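Local coordinates for NTD biosynthesis operon protein NtdA (Bacillus subtilis subsp. subtilis, PDB 4K2M) that catalyses the reversible pyridoxal phosphate-dependent transamination of 3-dehydro-glucose 6-phosphate with glutamate, yielding kanosamine 6-phosphate on the pathway to the antibiotic kanosamine, at residues 310-313 / 314-318; 405-408 / 409-413; 211-214 / 215-219; 87-90 / 91-95. All coordinates share one frame; numbering follows the deposited sequence. Where two conformers were deposited one is given.

Contact 1 (310-313 / 314-318)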
# COMPACT_ATOMS: atom_id res chain seq x y z
N LYS A 310 1.74 13.23 -16.95
CA LYS A 310 2.01 14.09 -18.10
C LYS A 310 1.62 13.42 -19.41
O LYS A 310 1.48 14.09 -20.44
CB LYS A 310 3.48 14.48 -18.14
CG LYS A 310 3.93 15.25 -16.91
CD LYS A 310 5.44 15.41 -16.91
CE LYS A 310 5.86 16.30 -15.75
NZ LYS A 310 7.34 16.46 -15.70
N TYR A 311 1.44 12.10 -19.36
CA TYR A 311 1.13 11.30 -20.54
C TYR A 311 -0.37 10.97 -20.66
O TYR A 311 -0.79 10.40 -21.66
CB TYR A 311 1.95 9.99 -20.51
CG TYR A 311 3.45 10.21 -20.60
CD1 TYR A 311 4.15 9.99 -21.78
CD2 TYR A 311 4.16 10.63 -19.48
CE1 TYR A 311 5.53 10.21 -21.85
CE2 TYR A 311 5.54 10.85 -19.54
CZ TYR A 311 6.21 10.64 -20.72
OH TYR A 311 7.57 10.87 -20.73
N LEU A 312 -1.17 11.35 -19.67
CA LEU A 312 -2.57 10.89 -19.59
C LEU A 312 -3.49 11.34 -20.73
O LEU A 312 -4.19 10.53 -21.33
CB LEU A 312 -3.19 11.24 -18.23
CG LEU A 312 -4.66 10.88 -18.03
CD1 LEU A 312 -4.88 9.38 -18.26
CD2 LEU A 312 -5.12 11.30 -16.61
N SER A 313 -3.52 12.64 -21.04
CA SER A 313 -4.40 13.09 -22.12
C SER A 313 -4.03 12.43 -23.44
O SER A 313 -4.93 11.98 -24.17
CB SER A 313 -4.37 14.61 -22.26
OG SER A 313 -4.97 15.19 -21.13
N LEU A 314 -2.74 12.38 -23.75
CA LEU A 314 -2.29 11.75 -25.00
C LEU A 314 -2.67 10.27 -25.01
O LEU A 314 -3.18 9.75 -26.00
CB LEU A 314 -0.79 11.90 -25.18
CG LEU A 314 -0.22 11.07 -26.34
CD1 LEU A 314 -0.74 11.60 -27.69
CD2 LEU A 314 1.30 11.03 -26.32
N ASN A 315 -2.44 9.59 -23.89
CA ASN A 315 -2.73 8.17 -23.82
C ASN A 315 -4.21 7.87 -23.94
O ASN A 315 -4.61 6.91 -24.63
CB ASN A 315 -2.16 7.54 -22.54
CG ASN A 315 -0.68 7.25 -22.64
OD1 ASN A 315 -0.09 7.26 -23.74
ND2 ASN A 315 -0.06 6.97 -21.49
N ASN A 316 -5.04 8.68 -23.29
CA ASN A 316 -6.48 8.47 -23.41
C ASN A 316 -6.93 8.75 -24.84
O ASN A 316 -7.79 8.04 -25.36
CB ASN A 316 -7.26 9.32 -22.40
CG ASN A 316 -7.53 8.58 -21.10
OD1 ASN A 316 -6.86 7.58 -20.80
ND2 ASN A 316 -8.52 9.05 -20.33
N PHE A 317 -6.33 9.73 -25.49
CA PHE A 317 -6.66 9.97 -26.88
C PHE A 317 -6.28 8.75 -27.75
O PHE A 317 -7.06 8.32 -28.62
CB PHE A 317 -5.99 11.23 -27.43
CG PHE A 317 -6.33 11.49 -28.86
CD1 PHE A 317 -7.52 12.13 -29.19
CD2 PHE A 317 -5.50 11.04 -29.88
CE1 PHE A 317 -7.86 12.35 -30.52
CE2 PHE A 317 -5.82 11.25 -31.20
CZ PHE A 317 -6.99 11.90 -31.53
N LYS A 318 -5.11 8.19 -27.50
CA LYS A 318 -4.69 7.03 -28.29
C LYS A 318 -5.64 5.86 -28.09
O LYS A 318 -5.95 5.14 -29.04
CB LYS A 318 -3.24 6.65 -27.96
CG LYS A 318 -2.21 7.64 -28.56
CD LYS A 318 -0.79 7.18 -28.26
CE LYS A 318 -0.35 6.09 -29.23
NZ LYS A 318 1.04 5.61 -28.90
O HOH W 1 -0.60 14.11 -22.33
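Leu-312 and Asn-316 lie side by side and point the same way near the start of helix 312-329, where a short 3-10 segment passes into a regular alpha-helix of the aspartate aminotransferase fold. The methyl CD1 of Leu-312 runs alongside the amide and sits 3.7 Å from OD1 of Asn-316. CG opposite the backbone N (chi1 177°), with chi2 at 57°, turns this methyl to the amide. The amide itself turns to the fold around it: ND2 of Asn-316 donates to the backbone O of Ile-229, and OD1 takes a weak bond from Asn-250. One residue earlier in the chain, Asn-315 lays its amide beside the start of Tyr-311, with ND2 3.8 Å from CB. The phenol then leads away and ends in a hydrogen bond between its OH and Asp-85. Phe-317 leaves on another face, meeting Trp-43 edge-to-face and packing on helices 13-24 and 53-57. Beneath these side chains run i to i+4 backbone bonds, N of Asn-316 reaching O of Leu-312 at 2.8 Å and N of Asn-315 reaching O of Tyr-311 at 2.9 Å. A water links the two segments: it donates to O of Lys-310 at 2.8 Å and accepts from N of Leu-314 at 3.1 Å.

Contact 2 (405-408 / 409-413); sequences TEKA and HSQVL. With EDO (1,2-ethanediol), chain G.
Ser-410 and Lys-407 meet through a side-chain hydroxyl that turns back on the helix. With OG set between its own N and carbonyl carbon (chi1 74°), Ser-410 donates to the carbonyl O of Lys-407 over 2.7 Å, and the same oxygen receives a weak bond from N of Ser-410, whose other bond is to O of Glu-406. OG also bonds to OG1 of Thr-359, which NZ of Lys-407 reaches as well. The lysine chain bends at chi2 (52°) and crosses the Gln-411 side chain obliquely, CG and CE each 3.8 Å from OE1 of the glutamine. NE2 of Gln-411 donates to the backbone O of Val-357. His-409 takes another course: CG opposite the backbone N (chi1 176°) carries the imidazole off the helix, where ND1 shares a hydrogen bond of 2.7 Å with O1 of an ethanediol, probably from the crystallisation liquor, that lies at the ring edge. NE2 makes a weak bond to O of Pro-382. CG1 of Val-412 touches C1 of the diol at 3.5 Å. Farther along, O of Ala-408 accepts from N of Gln-411 at 3.0 Å. The arrangement is that of a helix-to-strand junction, helix 403-411 leading into strand 412-415, which pairs antiparallel with strand 353-356.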
# COMPACT_ATOMS: atom_id res chain seq x y z
N THR A 405 -26.81 -9.92 -16.59
CA THR A 405 -25.41 -9.98 -16.21
C THR A 405 -24.84 -11.33 -16.63
O THR A 405 -23.76 -11.40 -17.19
CB THR A 405 -25.24 -9.84 -14.69
OG1 THR A 405 -25.84 -8.61 -14.26
CG2 THR A 405 -23.77 -9.88 -14.28
N GLU A 406 -25.58 -12.41 -16.35
CA GLU A 406 -25.10 -13.74 -16.69
C GLU A 406 -24.98 -13.97 -18.20
O GLU A 406 -24.00 -14.56 -18.67
CB GLU A 406 -26.00 -14.80 -16.03
CG GLU A 406 -25.79 -14.94 -14.51
CD GLU A 406 -27.01 -15.50 -13.81
OE1 GLU A 406 -27.75 -16.27 -14.47
OE2 GLU A 406 -27.26 -15.18 -12.62
N LYS A 407 -25.95 -13.48 -18.95
CA LYS A 407 -25.91 -13.63 -20.41
C LYS A 407 -24.75 -12.81 -20.99
O LYS A 407 -23.95 -13.33 -21.76
CB LYS A 407 -27.24 -13.22 -21.04
CG LYS A 407 -27.32 -13.42 -22.57
CD LYS A 407 -26.93 -14.85 -22.96
CE LYS A 407 -27.07 -15.08 -24.47
NZ LYS A 407 -26.63 -16.46 -24.87
N ALA A 408 -24.63 -11.55 -20.58
CA ALA A 408 -23.55 -10.71 -21.11
C ALA A 408 -22.19 -11.27 -20.72
O ALA A 408 -21.23 -11.23 -21.49
CB ALA A 408 -23.70 -9.28 -20.62
N HIS A 409 -22.10 -11.78 -19.50
CA HIS A 409 -20.88 -12.39 -19.00
C HIS A 409 -20.40 -13.56 -19.87
O HIS A 409 -19.19 -13.79 -20.00
CB HIS A 409 -21.12 -12.90 -17.57
CG HIS A 409 -19.95 -13.63 -16.99
ND1 HIS A 409 -18.72 -13.05 -16.82
CD2 HIS A 409 -19.83 -14.90 -16.54
CE1 HIS A 409 -17.89 -13.92 -16.28
NE2 HIS A 409 -18.54 -15.06 -16.10
N SER A 410 -21.34 -14.29 -20.45
CA SER A 410 -21.02 -15.45 -21.29
C SER A 410 -20.67 -15.05 -22.72
O SER A 410 -20.14 -15.86 -23.49
CB SER A 410 -22.20 -16.43 -21.31
OG SER A 410 -23.25 -15.92 -22.11
N GLN A 411 -20.93 -13.79 -23.07
CA GLN A 411 -20.73 -13.35 -24.45
C GLN A 411 -19.52 -12.44 -24.62
O GLN A 411 -18.98 -12.33 -25.72
CB GLN A 411 -21.96 -12.59 -24.94
CG GLN A 411 -23.18 -13.45 -25.17
CD GLN A 411 -24.28 -12.67 -25.82
OE1 GLN A 411 -25.03 -11.96 -25.16
NE2 GLN A 411 -24.36 -12.75 -27.15
N VAL A 412 -19.12 -11.78 -23.54
CA VAL A 412 -18.16 -10.68 -23.67
C VAL A 412 -16.78 -11.20 -24.00
O VAL A 412 -16.34 -12.25 -23.51
CB VAL A 412 -18.13 -9.79 -22.39
CG1 VAL A 412 -17.56 -10.57 -21.20
CG2 VAL A 412 -17.32 -8.50 -22.64
N LEU A 413 -16.08 -10.46 -24.86
CA LEU A 413 -14.72 -10.79 -25.24
C LEU A 413 -13.95 -9.49 -25.35
O LEU A 413 -14.37 -8.56 -26.05
CB LEU A 413 -14.71 -11.51 -26.60
CG LEU A 413 -13.34 -12.02 -27.02
CD1 LEU A 413 -12.81 -12.94 -25.93
CD2 LEU A 413 -13.41 -12.76 -28.34
C1 EDO G . -18.48 -9.88 -17.90
O1 EDO G . -18.87 -10.33 -16.61
C2 EDO G . -19.38 -8.75 -18.36
O2 EDO G . -19.11 -7.58 -17.58

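Contact 3 (211-214 / 215-219); sequences RQIA and NRYKL
The carbonyl O of Ala-214 is gripped from the chain that folds back after it: N of Leu-219 donates at 2.8 Å, and N of Tyr-217 adds a weak bond. Lys-218, with positive phi (58°), makes the reversal possible, and the result is a Schellman motif closing helix 207-217 of a beta-alpha-beta unit. The turn sets CB of Leu-219 against CB of Ala-214 at 4.2 Å, and both side chains pack on strand 192-195. One turn earlier, Arg-211 and Asn-215 cross at about a right angle, their guanidinium and amide planes 42° apart. The arginine chain folds at chi2 and chi3, which curls it back over the asparagine, CD lying 3.1 Å from OD1. NH1 then donates to OD1 of Asn-215 at 2.8 Å, the oxygen lying at the edge of the guanidinium near its plane. A water, also at that edge, accepts from NH1 at 2.8 Å and donates to O of Leu-219 at 2.9 Å. On another side of the helix, Tyr-217 and Ile-213 cross obliquely, CD2 4.0 Å from CG2, while O of Ile-213 lies at the edge of the ring and the tyrosine OH bonds to Glu-185. NE of Arg-211 is taken by O of Tyr-237 and NH2 by a salt bridge to Asp-239. With each nitrogen of the guanidinium so engaged, its rotation is fixed, and through the water its positive charge would probably polarise the Leu-219 carbonyl just beyond the helix end.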
# COMPACT_ATOMS: atom_id res chain seq x y z
N ARG A 211 -28.55 9.06 -9.43
CA ARG A 211 -28.69 10.12 -8.43
C ARG A 211 -30.17 10.43 -8.14
O ARG A 211 -30.55 10.71 -7.00
CB ARG A 211 -27.93 11.37 -8.88
CG ARG A 211 -28.19 12.67 -8.09
CD ARG A 211 -28.12 12.45 -6.60
NE ARG A 211 -26.77 12.16 -6.13
CZ ARG A 211 -26.46 11.91 -4.86
NH1 ARG A 211 -27.41 11.90 -3.93
NH2 ARG A 211 -25.21 11.66 -4.52
N GLN A 212 -31.01 10.38 -9.17
CA GLN A 212 -32.43 10.59 -8.93
C GLN A 212 -33.00 9.54 -7.97
O GLN A 212 -33.77 9.87 -7.08
CB GLN A 212 -33.21 10.57 -10.24
CG GLN A 212 -33.00 11.82 -11.07
CD GLN A 212 -33.53 11.67 -12.48
OE1 GLN A 212 -34.09 10.64 -12.84
NE2 GLN A 212 -33.35 12.71 -13.30
N ILE A 213 -32.62 8.28 -8.17
CA ILE A 213 -33.05 7.22 -7.25
C ILE A 213 -32.47 7.43 -5.86
O ILE A 213 -33.18 7.32 -4.85
CB ILE A 213 -32.67 5.83 -7.77
CG1 ILE A 213 -33.38 5.59 -9.10
CG2 ILE A 213 -33.05 4.75 -6.75
CD1 ILE A 213 -32.88 4.38 -9.86
N ALA A 214 -31.17 7.72 -5.79
CA ALA A 214 -30.52 7.96 -4.50
C ALA A 214 -31.20 9.10 -3.73
O ALA A 214 -31.40 8.99 -2.52
CB ALA A 214 -29.05 8.25 -4.69
N ASN A 215 -31.53 10.19 -4.41
CA ASN A 215 -32.18 11.31 -3.73
C ASN A 215 -33.55 10.92 -3.20
O ASN A 215 -33.92 11.28 -2.08
CB ASN A 215 -32.31 12.52 -4.65
CG ASN A 215 -31.00 13.23 -4.86
OD1 ASN A 215 -30.01 12.96 -4.16
ND2 ASN A 215 -30.97 14.16 -5.81
N ARG A 216 -34.29 10.17 -4.01
CA ARG A 216 -35.64 9.73 -3.61
C ARG A 216 -35.59 8.89 -2.35
O ARG A 216 -36.44 9.02 -1.47
CB ARG A 216 -36.32 8.97 -4.76
CG ARG A 216 -37.81 8.68 -4.55
CD ARG A 216 -38.65 9.95 -4.75
NE ARG A 216 -40.09 9.69 -4.69
CZ ARG A 216 -40.87 9.54 -5.76
NH1 ARG A 216 -40.36 9.64 -6.98
NH2 ARG A 216 -42.17 9.30 -5.60
N TYR A 217 -34.57 8.04 -2.23
CA TYR A 217 -34.49 7.10 -1.11
C TYR A 217 -33.47 7.47 -0.05
O TYR A 217 -33.24 6.69 0.88
CB TYR A 217 -34.23 5.69 -1.64
CG TYR A 217 -35.44 5.11 -2.33
CD1 TYR A 217 -36.41 4.42 -1.61
CD2 TYR A 217 -35.64 5.28 -3.70
CE1 TYR A 217 -37.53 3.89 -2.23
CE2 TYR A 217 -36.76 4.76 -4.34
CZ TYR A 217 -37.70 4.06 -3.58
OH TYR A 217 -38.81 3.52 -4.18
N LYS A 218 -32.89 8.66 -0.18
CA LYS A 218 -31.91 9.17 0.79
C LYS A 218 -30.74 8.22 0.91
O LYS A 218 -30.30 7.90 2.02
CB LYS A 218 -32.56 9.43 2.16
CG LYS A 218 -33.46 10.67 2.18
CD LYS A 218 -32.61 11.93 2.25
CE LYS A 218 -33.39 13.17 1.84
NZ LYS A 218 -32.47 14.35 1.71
N LEU A 219 -30.25 7.75 -0.24
CA LEU A 219 -29.06 6.89 -0.27
C LEU A 219 -27.84 7.74 -0.63
O LEU A 219 -27.95 8.79 -1.26
CB LEU A 219 -29.23 5.77 -1.30
CG LEU A 219 -30.55 4.99 -1.18
CD1 LEU A 219 -30.69 3.94 -2.29
CD2 LEU A 219 -30.63 4.32 0.16
O HOH W 2 -26.47 11.31 -1.41

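Contact 4 (87-90 / 91-95); sequences LNTL and TEVLP
Thr-91 turns its hydroxyl back to the carbonyl of Leu-87, one helical turn earlier. From CB outward, the side chain first passes O of Asn-88, with CB 3.4 Å away. At the branch, OG1 lies beside the backbone N (chi1 -64°) and donates to O of Leu-87 at 2.8 Å, while N of Thr-91 reaches that same oxygen at 3.0 Å from the other face of its carbonyl plane. CG2 stands opposite the backbone N. The side chain also packs on Leu-87 of the second subunit. Farther round the helix, Thr-89 and Val-93 stand side by side and point the same way in the conformer described here; N of Val-93 bonds in the carbonyl plane to O of Thr-89. This pair faces helix 299-308, Thr-89 meeting Glu-307 and Val-93 meeting Ala-303. A water donates to O of Asn-88 at 2.8 Å and, weakly, to OE2 of Glu-92. On the apolar side, CD1 of Leu-94 comes 4.2 Å from CB of Leu-90, and both leucines rest on Leu-300. Leu-90 also packs on its own counterpart, Leu-90 of the second subunit, and Leu-94 on Ile-86 of that subunit. The arrangement is that of an amphipathic helix at a homodimer interface, with a threonine hydroxyl bonded back to the i-4 carbonyl.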
# COMPACT_ATOMS: atom_id res chain seq x y z
N LEU A 87 13.19 8.00 -13.39
CA LEU A 87 14.55 7.91 -12.84
C LEU A 87 15.07 9.29 -12.45
O LEU A 87 15.77 9.43 -11.44
CB LEU A 87 15.49 7.25 -13.84
CG LEU A 87 15.30 5.75 -14.01
CD1 LEU A 87 16.12 5.23 -15.19
CD2 LEU A 87 15.72 5.01 -12.73
N ASN A 88 14.73 10.30 -13.24
CA ASN A 88 15.09 11.69 -12.94
C ASN A 88 14.49 12.21 -11.64
O ASN A 88 15.19 12.82 -10.83
CB ASN A 88 14.71 12.62 -14.10
CG ASN A 88 15.72 12.60 -15.23
OD1 ASN A 88 16.89 12.32 -15.01
ND2 ASN A 88 15.26 12.88 -16.45
N THR A 89 13.19 11.99 -11.45
CA THR A 89 12.55 12.47 -10.23
C THR A 89 13.02 11.68 -9.00
O THR A 89 13.17 12.24 -7.91
CB THR A 89 10.99 12.51 -10.33
OG1 THR A 89 10.46 13.43 -9.37
CG2 THR A 89 10.36 11.13 -10.09
N LEU A 90 13.28 10.38 -9.17
CA LEU A 90 13.72 9.55 -8.06
C LEU A 90 15.14 9.91 -7.64
O LEU A 90 15.53 9.72 -6.49
CB LEU A 90 13.64 8.07 -8.42
CG LEU A 90 12.20 7.58 -8.65
CD1 LEU A 90 12.15 6.07 -8.82
CD2 LEU A 90 11.26 8.05 -7.51
N THR A 91 15.92 10.43 -8.58
CA THR A 91 17.25 10.92 -8.26
C THR A 91 17.16 12.08 -7.27
O THR A 91 18.05 12.27 -6.42
CB THR A 91 17.99 11.36 -9.54
OG1 THR A 91 18.19 10.22 -10.38
CG2 THR A 91 19.35 11.95 -9.19
N GLU A 92 16.08 12.84 -7.35
CA GLU A 92 15.82 13.94 -6.41
C GLU A 92 15.07 13.50 -5.15
O GLU A 92 15.33 14.01 -4.05
CB GLU A 92 15.02 15.04 -7.09
CG GLU A 92 15.57 15.49 -8.43
CD GLU A 92 14.65 16.49 -9.12
OE1 GLU A 92 13.64 16.89 -8.51
OE2 GLU A 92 14.95 16.88 -10.27
N VAL A 93 14.13 12.57 -5.30
CA VAL A 93 13.33 12.17 -4.14
C VAL A 93 14.08 11.26 -3.18
O VAL A 93 13.99 11.44 -1.96
CB VAL A 93 12.00 11.50 -4.56
CG1 VAL A 93 11.24 11.03 -3.33
CG2 VAL A 93 11.14 12.47 -5.34
N LEU A 94 14.83 10.30 -3.71
CA LEU A 94 15.48 9.30 -2.87
C LEU A 94 16.35 9.88 -1.74
O LEU A 94 16.24 9.43 -0.59
CB LEU A 94 16.24 8.25 -3.70
CG LEU A 94 15.34 7.25 -4.45
CD1 LEU A 94 16.15 6.40 -5.43
CD2 LEU A 94 14.57 6.34 -3.47
N PRO A 95 17.19 10.90 -2.05
CA PRO A 95 18.06 11.45 -1.00
C PRO A 95 17.29 12.24 0.05
O PRO A 95 17.87 12.57 1.08
CB PRO A 95 18.99 12.41 -1.76
CG PRO A 95 18.92 11.98 -3.19
CD PRO A 95 17.54 11.46 -3.38
O HOH W 3 17.13 14.69 -11.50
O HOH W 4 11.35 16.07 -8.22

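All four contacts are helical turns of one aminotransferase chain, yet their surroundings differ. Contact 1 lies near a helix start and is the most buried: its side chains answer to the N-terminal helices and to loops near the cofactor site. Contacts 2 and 3 are partly buried helix ends that pass into strands, one by a turn with shared carbonyls and a serine hydroxyl, the other by a Schellman reversal with a charged side chain at its edge. Contact 4 alone touches the second subunit, so its leucines serve the interface while a threonine hydroxyl bonds back to the backbone. Contacts 1 and 4 come within about 8 Å at their nearest atoms; the centres of contacts 3 and 4 lie 47 Å apart.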